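6-phosphogluconolactonase (Shewanella baltica, PDB 3NWP) probably catalyses the hydrolysis of 6-phosphogluconolactone to 6-phosphogluconate, the lactone-opening step of the pentose phosphate pathway. Local coordinates at residues A151-E154 against N155-T159; V211-M214 against P215-V219; T159-L162 against C163-T166; T169-P172 against H173-T177. One frame throughout, in Å; residues are numbered along the deposited sequence.

Contact 1: residues A151-E154 against N155-T159; sequences AELE and NALTT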
loop_
_atom_site.group_PDB
_atom_site.type_symbol
_atom_site.label_atom_id
_atom_site.label_comp_id
_atom_site.label_asym_id
_atom_site.label_seq_id
_atom_site.Cartn_x
_atom_site.Cartn_y
_atom_site.Cartn_z
ATOM N N ALA A 151 -12.062 -16.042 1.239
ATOM C CA ALA A 151 -11.703 -17.281 0.567
ATOM C C ALA A 151 -10.504 -17.191 -0.350
ATOM O O ALA A 151 -9.865 -18.215 -0.644
ATOM C CB ALA A 151 -12.945 -17.835 -0.196
ATOM N N GLU A 152 -10.192 -15.980 -0.804
ATOM C CA GLU A 152 -9.188 -15.730 -1.818
ATOM C C GLU A 152 -7.830 -15.408 -1.218
ATOM O O GLU A 152 -6.909 -15.101 -1.969
ATOM C CB GLU A 152 -9.604 -14.538 -2.678
ATOM C CG GLU A 152 -10.901 -14.727 -3.451
ATOM C CD GLU A 152 -12.164 -14.378 -2.691
ATOM O OE1 GLU A 152 -12.145 -13.861 -1.544
ATOM O OE2 GLU A 152 -13.262 -14.643 -3.251
ATOM N N LEU A 153 -7.707 -15.495 0.113
ATOM C CA LEU A 153 -6.407 -15.121 0.732
ATOM C C LEU A 153 -5.238 -15.946 0.181
ATOM O O LEU A 153 -4.210 -15.363 -0.200
ATOM C CB LEU A 153 -6.473 -15.245 2.244
ATOM C CG LEU A 153 -5.185 -14.885 2.955
ATOM C CD1 LEU A 153 -4.736 -13.400 2.729
ATOM C CD2 LEU A 153 -5.352 -15.161 4.473
ATOM N N GLU A 154 -5.339 -17.285 0.160
ATOM C CA GLU A 154 -4.229 -18.071 -0.377
ATOM C C GLU A 154 -3.852 -17.678 -1.800
ATOM O O GLU A 154 -2.651 -17.610 -2.136
ATOM C CB GLU A 154 -4.550 -19.573 -0.259
ATOM C CG GLU A 154 -3.337 -20.476 -0.487
ATOM C CD GLU A 154 -2.217 -20.368 0.601
ATOM O OE1 GLU A 154 -2.248 -19.479 1.472
ATOM O OE2 GLU A 154 -1.285 -21.189 0.580
ATOM N N ASN A 155 -4.851 -17.432 -2.655
ATOM C CA ASN A 155 -4.595 -16.936 -3.972
ATOM C C ASN A 155 -3.791 -15.608 -3.918
ATOM O O ASN A 155 -2.803 -15.459 -4.630
ATOM C CB ASN A 155 -5.856 -16.791 -4.814
ATOM C CG ASN A 155 -5.531 -16.579 -6.276
ATOM O OD1 ASN A 155 -4.604 -17.216 -6.792
ATOM N ND2 ASN A 155 -6.266 -15.711 -6.929
ATOM N N ALA A 156 -4.257 -14.672 -3.143
ATOM C CA ALA A 156 -3.519 -13.404 -3.041
ATOM C C ALA A 156 -2.079 -13.633 -2.614
ATOM O O ALA A 156 -1.177 -12.939 -3.081
ATOM C CB ALA A 156 -4.230 -12.455 -2.106
ATOM N N LEU A 157 -1.870 -14.571 -1.695
ATOM C CA LEU A 157 -0.530 -14.838 -1.120
ATOM C C LEU A 157 0.392 -15.626 -2.025
ATOM O O LEU A 157 1.597 -15.663 -1.800
ATOM C CB LEU A 157 -0.668 -15.538 0.247
ATOM C CG LEU A 157 -1.395 -14.732 1.318
ATOM C CD1 LEU A 157 -1.511 -15.596 2.550
ATOM C CD2 LEU A 157 -0.653 -13.368 1.591
ATOM N N THR A 158 -0.177 -16.322 -3.030
ATOM C CA THR A 158 0.616 -17.244 -3.842
ATOM C C THR A 158 0.579 -17.072 -5.381
ATOM O O THR A 158 1.467 -17.620 -6.086
ATOM C CB THR A 158 0.282 -18.712 -3.471
ATOM O OG1 THR A 158 -1.093 -18.964 -3.775
ATOM C CG2 THR A 158 0.564 -18.986 -1.984
ATOM N N THR A 159 -0.334 -16.263 -5.880
ATOM C CA THR A 159 -0.429 -15.984 -7.298
ATOM C C THR A 159 0.789 -15.258 -7.819
ATOM O O THR A 159 1.463 -14.522 -7.066
ATOM C CB THR A 159 -1.679 -15.215 -7.639
ATOM O OG1 THR A 159 -1.853 -15.201 -9.067
ATOM C CG2 THR A 159 -1.621 -13.732 -7.149
HETATM O O HOH W 1 -7.503 -18.660 -2.175
#
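Leu-153 and Leu-157 sit one turn apart on the short helix 153-158 and pack against each other in the i to i+4 spacing of an alpha-helix. Leu-157 can be followed outward: CB lies beside the carbonyl oxygen of Leu-153, CG comes to 3.3 Å from Leu-153 O, and CD1 ends 3.8 Å from Leu-153 CG. Its first torsion, with CG anti to the carbonyl carbon (chi1 -62°), lays the branch back over the preceding turn. Leucine suits both positions because the pair belongs to a buried flank, where Leu-153 also meets Trp-146 and Pro-215 and Leu-157 meets Val-211. Cut back to an alanine, Leu-153 would have no CG or methyl branches, and CD1 of Leu-157 would probably face a gap.

Underneath, the backbone of this turn is regular: Ala-156 N donates to Glu-152 O at 2.9 Å, nearly straight at 169°, and Leu-157 N donates to Leu-153 O. The small Ala-156 lets the helix lie close against Val-164 of strand 163-166. At the start of the turn a water links Ala-151 O to Asn-155 N, accepting from that amide at 3.0 Å. Glu-154 bends at chi2, and its carboxylate passes OE2 within 3.9 Å of Thr-158 CG2, while OE1 comes very close to His-212 NE2, a probable hydrogen bond. A threonine fits the last turn because its hydroxyl can fold back onto the helix: Thr-158 OG1 donates to Glu-154 O at 2.6 Å, from 41° above the carbonyl plane.

Contact 2: residues V211-M214 against P215-V219; sequences VHAM and PIRAV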
loop_
_atom_site.group_PDB
_atom_site.type_symbol
_atom_site.label_atom_id
_atom_site.label_comp_id
_atom_site.label_asym_id
_atom_site.label_seq_id
_atom_site.Cartn_x
_atom_site.Cartn_y
_atom_site.Cartn_z
ATOM N N VAL A 211 0.555 -16.384 8.605
ATOM C CA VAL A 211 0.047 -15.333 7.711
ATOM C C VAL A 211 -1.478 -15.437 7.543
ATOM O O VAL A 211 -2.179 -14.446 7.388
ATOM C CB VAL A 211 0.804 -15.335 6.360
ATOM C CG1 VAL A 211 2.326 -15.256 6.583
ATOM C CG2 VAL A 211 0.441 -16.563 5.517
ATOM N N HIS A 212 -2.026 -16.654 7.618
ATOM C CA HIS A 212 -3.440 -16.807 7.437
ATOM C C HIS A 212 -4.239 -16.168 8.524
ATOM O O HIS A 212 -5.351 -15.725 8.284
ATOM C CB HIS A 212 -3.793 -18.309 7.230
ATOM C CG HIS A 212 -3.232 -18.845 5.944
ATOM N ND1 HIS A 212 -2.020 -19.508 5.883
ATOM C CD2 HIS A 212 -3.664 -18.733 4.665
ATOM C CE1 HIS A 212 -1.757 -19.815 4.623
ATOM N NE2 HIS A 212 -2.740 -19.358 3.868
ATOM N N ALA A 213 -3.694 -16.084 9.737
ATOM C CA ALA A 213 -4.387 -15.395 10.818
ATOM C C ALA A 213 -4.248 -13.847 10.695
ATOM O O ALA A 213 -5.219 -13.113 10.926
ATOM C CB ALA A 213 -3.821 -15.866 12.186
HETATM N N MSE A 214 -3.052 -13.396 10.368
HETATM C CA MSE A 214 -2.755 -11.935 10.233
HETATM C C MSE A 214 -1.871 -11.717 9.009
HETATM O O MSE A 214 -0.642 -11.840 9.083
HETATM C CB MSE A 214 -2.067 -11.406 11.499
HETATM C CG MSE A 214 -2.937 -11.446 12.759
HETATM SE SE MSE A 214 -2.169 -10.725 14.312
HETATM C CE MSE A 214 -2.412 -9.022 13.880
ATOM N N PRO A 215 -2.489 -11.399 7.855
ATOM C CA PRO A 215 -1.716 -11.369 6.601
ATOM C C PRO A 215 -0.571 -10.317 6.494
ATOM O O PRO A 215 0.349 -10.517 5.712
ATOM C CB PRO A 215 -2.803 -11.154 5.553
ATOM C CG PRO A 215 -4.018 -11.871 6.150
ATOM C CD PRO A 215 -3.944 -11.466 7.606
ATOM N N ILE A 216 -0.613 -9.285 7.333
ATOM C CA ILE A 216 0.508 -8.361 7.470
ATOM C C ILE A 216 1.827 -9.129 7.748
ATOM O O ILE A 216 2.900 -8.705 7.380
ATOM C CB ILE A 216 0.208 -7.272 8.510
ATOM C CG1 ILE A 216 1.327 -6.219 8.544
ATOM C CG2 ILE A 216 0.130 -7.871 9.942
ATOM C CD1 ILE A 216 1.536 -5.429 7.201
ATOM N N ARG A 217 1.717 -10.297 8.421
ATOM C CA ARG A 217 2.904 -11.083 8.640
ATOM C C ARG A 217 3.652 -11.514 7.406
ATOM O O ARG A 217 4.847 -11.773 7.467
ATOM C CB ARG A 217 2.536 -12.339 9.502
ATOM C CG ARG A 217 2.050 -11.977 10.900
ATOM C CD ARG A 217 1.350 -13.151 11.584
ATOM N NE ARG A 217 1.093 -12.890 12.987
ATOM C CZ ARG A 217 0.206 -13.558 13.733
ATOM N NH1 ARG A 217 -0.585 -14.474 13.156
ATOM N NH2 ARG A 217 0.064 -13.288 15.040
ATOM N N ALA A 218 2.958 -11.628 6.258
ATOM C CA ALA A 218 3.650 -11.971 5.025
ATOM C C ALA A 218 4.688 -10.934 4.619
ATOM O O ALA A 218 5.709 -11.269 4.025
ATOM C CB ALA A 218 2.645 -12.221 3.873
ATOM N N VAL A 219 4.437 -9.684 5.014
ATOM C CA VAL A 219 5.366 -8.571 4.835
ATOM C C VAL A 219 6.402 -8.497 5.977
ATOM O O VAL A 219 7.594 -8.376 5.726
ATOM C CB VAL A 219 4.590 -7.248 4.738
ATOM C CG1 VAL A 219 5.519 -6.043 4.798
ATOM C CG2 VAL A 219 3.758 -7.223 3.421
#
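A type I beta turn from Met-214 to Arg-217 leads the loop after helix 196-206 into the short helix 217-220, and its two end residues touch through both backbone and side chain. Arg-217 N donates to Met-214 O at 2.9 Å, tilted 32° from the carbonyl plane. Met-214, here a selenomethionine introduced in place of the sulfur form, lays its tip over one face of the Arg-217 guanidinium, offset toward the rim, with SE 3.5 Å from NH2; its CG also approaches CZ, at 3.9 Å. The arginine reaches this place by a chain extended from CG to NE, running past the Met-214 CB. A long, unbranched, flexible side chain such as methionine's can lay its chalcogen over the flat guanidinium, and Met-214 also touches Val-201 and Ala-205 of helix 196-206.

Pro-215 suits the second position of the turn: its ring fixes phi near the -64° found there. Pro-215 CA approaches Val-211 O to 3.2 Å, a bent CA-H...O contact. Val-211 is modelled in two conformations, so the packing of its methyls on Ala-218 is less certain. Ala-213 CB lies 3.7 Å from Arg-217 NH1. The guanidinium is held in orientation by three backbone oxygens: Ala-205 O takes NE, Gln-204 O takes NH2 and Asp-210 O takes NH1.

Contact 3: residues T159-L162 against C163-T166; sequences TQAL and CVAT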
loop_
_atom_site.group_PDB
_atom_site.type_symbol
_atom_site.label_atom_id
_atom_site.label_comp_id
_atom_site.label_asym_id
_atom_site.label_seq_id
_atom_site.Cartn_x
_atom_site.Cartn_y
_atom_site.Cartn_z
ATOM N N THR A 159 -0.334 -16.263 -5.880
ATOM C CA THR A 159 -0.429 -15.984 -7.298
ATOM C C THR A 159 0.789 -15.258 -7.819
ATOM O O THR A 159 1.463 -14.522 -7.066
ATOM C CB THR A 159 -1.679 -15.215 -7.639
ATOM O OG1 THR A 159 -1.853 -15.201 -9.067
ATOM C CG2 THR A 159 -1.621 -13.732 -7.149
ATOM N N GLN A 160 1.100 -15.482 -9.090
ATOM C CA GLN A 160 2.050 -14.613 -9.796
ATOM C C GLN A 160 1.400 -13.494 -10.530
ATOM O O GLN A 160 2.116 -12.606 -11.034
ATOM C CB GLN A 160 2.904 -15.476 -10.756
ATOM C CG GLN A 160 3.812 -16.480 -10.057
ATOM C CD GLN A 160 4.908 -15.768 -9.270
ATOM O OE1 GLN A 160 5.029 -15.943 -8.071
ATOM N NE2 GLN A 160 5.578 -14.859 -9.922
ATOM N N ALA A 161 0.056 -13.437 -10.592
ATOM C CA ALA A 161 -0.599 -12.298 -11.201
ATOM C C ALA A 161 -0.367 -11.050 -10.351
ATOM O O ALA A 161 -0.208 -11.153 -9.142
ATOM C CB ALA A 161 -2.105 -12.524 -11.344
ATOM N N LEU A 162 -0.367 -9.902 -10.971
ATOM C CA LEU A 162 -0.131 -8.671 -10.225
ATOM C C LEU A 162 -1.270 -8.284 -9.289
ATOM O O LEU A 162 -1.033 -7.631 -8.275
ATOM C CB LEU A 162 0.180 -7.499 -11.177
ATOM C CG LEU A 162 1.544 -7.602 -11.887
ATOM C CD1 LEU A 162 1.549 -6.390 -12.867
ATOM C CD2 LEU A 162 2.755 -7.515 -10.923
ATOM N N CYS A 163 -2.511 -8.627 -9.661
ATOM C CA CYS A 163 -3.650 -8.317 -8.799
ATOM C C CYS A 163 -4.736 -9.361 -8.958
ATOM O O CYS A 163 -4.846 -10.025 -10.000
ATOM C CB CYS A 163 -4.137 -6.926 -8.993
ATOM S SG CYS A 163 -4.533 -6.505 -10.664
ATOM N N VAL A 164 -5.495 -9.517 -7.885
ATOM C CA VAL A 164 -6.554 -10.507 -7.820
ATOM C C VAL A 164 -7.712 -9.950 -7.051
ATOM O O VAL A 164 -7.565 -8.986 -6.289
ATOM C CB VAL A 164 -6.132 -11.814 -7.200
ATOM C CG1 VAL A 164 -5.005 -12.486 -8.020
ATOM C CG2 VAL A 164 -5.773 -11.674 -5.732
ATOM N N ALA A 165 -8.883 -10.568 -7.236
ATOM C CA ALA A 165 -10.046 -10.173 -6.470
ATOM C C ALA A 165 -10.055 -10.843 -5.140
ATOM O O ALA A 165 -9.649 -11.989 -4.979
ATOM C CB ALA A 165 -11.386 -10.538 -7.247
ATOM N N THR A 166 -10.590 -10.157 -4.137
ATOM C CA THR A 166 -10.863 -10.776 -2.852
ATOM C C THR A 166 -12.199 -10.280 -2.288
ATOM O O THR A 166 -12.660 -9.178 -2.631
ATOM C CB THR A 166 -9.748 -10.539 -1.759
ATOM O OG1 THR A 166 -9.808 -9.177 -1.321
ATOM C CG2 THR A 166 -8.352 -10.897 -2.310
#
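Thr-159 and Val-164 meet because of their first torsions. In Thr-159 the hydroxyl oxygen lies opposite the backbone N (chi1 -169°), which puts CG2 between N and the carbonyl carbon; in Val-164, CG1 lies opposite the carbonyl carbon (chi1 -62°). The two methyls then come tip to tip, with Thr-159 CG2 3.7 Å from Val-164 CG1, and Ala-161 CB adds a looser approach to the same methyl at 4.4 Å.

The branch that does not touch the valine does the polar work. Thr-159 OG1 accepts from Ala-161 N at 3.0 Å with an angle of 161°, an ST turn that curls the chain just after helix 153-158. Threonine thus serves both ends, a methyl for packing and an oxygen for the turn. With a valine in its place the hydroxyl is gone, and the amide of Ala-161 would probably be left without this acceptor, freeing the turn to open.

The link joins helix 153-158 to strand 163-166. Val-164 lies against Asn-155 of that helix, Cys-163 turns to Ala-119 and Ala-120 of helix 112-122, and strand 175-178 pairs alongside, antiparallel.

Contact 4: residues T169-P172 against H173-T177; sequences TTAP and HGRIT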
loop_
_atom_site.group_PDB
_atom_site.type_symbol
_atom_site.label_atom_id
_atom_site.label_comp_id
_atom_site.label_asym_id
_atom_site.label_seq_id
_atom_site.Cartn_x
_atom_site.Cartn_y
_atom_site.Cartn_z
ATOM N N THR A 169 -15.357 -11.200 4.282
ATOM C CA THR A 169 -16.629 -11.393 4.944
ATOM C C THR A 169 -16.843 -10.566 6.191
ATOM O O THR A 169 -17.958 -10.555 6.732
ATOM C CB THR A 169 -16.849 -12.874 5.283
ATOM O OG1 THR A 169 -15.848 -13.295 6.198
ATOM C CG2 THR A 169 -16.790 -13.730 3.984
ATOM N N THR A 170 -15.799 -9.870 6.632
ATOM C CA THR A 170 -15.834 -9.029 7.853
ATOM C C THR A 170 -15.644 -7.535 7.551
ATOM O O THR A 170 -15.526 -6.737 8.484
ATOM C CB THR A 170 -14.834 -9.455 8.898
ATOM O OG1 THR A 170 -13.512 -9.234 8.438
ATOM C CG2 THR A 170 -15.057 -10.942 9.294
ATOM N N ALA A 171 -15.595 -7.188 6.267
ATOM C CA ALA A 171 -15.457 -5.807 5.795
ATOM C C ALA A 171 -16.258 -5.666 4.508
ATOM O O ALA A 171 -16.440 -6.646 3.770
ATOM C CB ALA A 171 -13.980 -5.467 5.527
ATOM N N PRO A 172 -16.767 -4.458 4.235
ATOM C CA PRO A 172 -17.598 -4.238 3.062
ATOM C C PRO A 172 -16.837 -4.196 1.742
ATOM O O PRO A 172 -15.658 -3.884 1.710
ATOM C CB PRO A 172 -18.221 -2.855 3.316
ATOM C CG PRO A 172 -17.241 -2.154 4.142
ATOM C CD PRO A 172 -16.707 -3.246 5.079
ATOM N N HIS A 173 -17.585 -4.468 0.689
ATOM C CA HIS A 173 -17.214 -4.248 -0.733
ATOM C C HIS A 173 -16.324 -5.370 -1.276
ATOM O O HIS A 173 -15.389 -5.851 -0.601
ATOM C CB HIS A 173 -16.551 -2.874 -1.010
ATOM C CG HIS A 173 -17.258 -1.721 -0.370
ATOM N ND1 HIS A 173 -18.543 -1.354 -0.711
ATOM C CD2 HIS A 173 -16.878 -0.886 0.622
ATOM C CE1 HIS A 173 -18.917 -0.323 0.034
ATOM N NE2 HIS A 173 -17.931 -0.026 0.858
ATOM N N GLY A 174 -16.634 -5.775 -2.478
ATOM C CA GLY A 174 -15.683 -6.569 -3.249
ATOM C C GLY A 174 -14.389 -5.768 -3.357
ATOM O O GLY A 174 -14.433 -4.557 -3.446
ATOM N N ARG A 175 -13.258 -6.472 -3.478
ATOM C CA ARG A 175 -11.953 -5.836 -3.508
ATOM C C ARG A 175 -11.125 -6.353 -4.666
ATOM O O ARG A 175 -11.235 -7.519 -5.083
ATOM C CB ARG A 175 -11.151 -6.115 -2.216
ATOM C CG ARG A 175 -11.909 -5.888 -0.900
ATOM C CD ARG A 175 -12.324 -4.473 -0.790
ATOM N NE ARG A 175 -12.974 -4.158 0.479
ATOM C CZ ARG A 175 -12.345 -3.632 1.549
ATOM N NH1 ARG A 175 -11.025 -3.421 1.519
ATOM N NH2 ARG A 175 -13.041 -3.322 2.643
ATOM N N ILE A 176 -10.268 -5.473 -5.151
ATOM C CA ILE A 176 -9.126 -5.886 -5.941
ATOM C C ILE A 176 -7.919 -5.574 -5.068
ATOM O O ILE A 176 -7.909 -4.599 -4.314
ATOM C CB ILE A 176 -9.128 -5.156 -7.275
ATOM C CG1 ILE A 176 -8.010 -5.616 -8.173
ATOM C CG2 ILE A 176 -9.091 -3.652 -7.097
ATOM C CD1 ILE A 176 -8.428 -5.520 -9.642
ATOM N N THR A 177 -6.926 -6.425 -5.155
ATOM C CA THR A 177 -5.697 -6.212 -4.397
ATOM C C THR A 177 -4.496 -6.525 -5.244
ATOM O O THR A 177 -4.470 -7.518 -5.987
ATOM C CB THR A 177 -5.713 -7.078 -3.124
ATOM O OG1 THR A 177 -4.632 -6.667 -2.236
ATOM C CG2 THR A 177 -5.567 -8.578 -3.393
#
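Arg-175, on strand 175-178, folds back to grip the carbonyl oxygen of Pro-172, and its hydrogen bonds carry the contact. Two nitrogens reach that one atom side-on: NH2 donates to Pro-172 O at 2.8 Å from within the carbonyl plane, and NE donates to the same oxygen at 3.0 Å, tilted 16° from that plane. The oxygen itself lies close to the plane of the guanidinium. A bend at chi2 (-61°) turns the chain back toward the loop, as the grip requires. NE also makes a weak bond, 3.1 Å long, to His-173 O. Arginine suits the place since its planar, multi-donor head can hold several acceptors at once; NH1 is hydrogen-bonded to Ser-145 OG, with a long, weak ion pair to Asp-72.

The second kind of contact is CH-pi. Pro-172 CB lies over one face of the His-173 imidazole, 3.8 Å from the ring centroid and 20° off its normal. It sits toward the ring's rim, and the two side chains run obliquely to each other.

Beyond these, Ala-171 CB makes a van der Waals contact with Arg-175 NH2 at 3.7 Å.

Ser-145 lies just after the family's glycine-rich G-M-G-x-D-G-H stretch, so this arginine probably lies close to the active site. Pro-172 O and His-173 O, both acceptors, are only 3.0 Å apart; NE donates to Pro-172 O and weakly to His-173 O, which probably eases their mutual repulsion, while the twin bonds fix the rotation of the guanidinium.

In the fold
Along the chain the four contacts come in series, with none nested or crossed. Contact 1 (151-159) runs the length of helix 153-158, and contact 3 begins on Thr-159, where it ends, turning the chain into strand 163-166. Contact 4 (169-177) follows the next loop back into strand 175-178, which pairs antiparallel with strand 163-166 through Val-164 O and Thr-177 N, and Thr-166 N and Arg-175 O. Contact 2 (211-219) lies far along the chain, in the loop before helix 217-220, yet that loop packs on helix 153-158. Contacts 2 and 3 have centres about 16 Å apart and do not touch. Helix 153-158 therefore lies between the strand pair and the later loop.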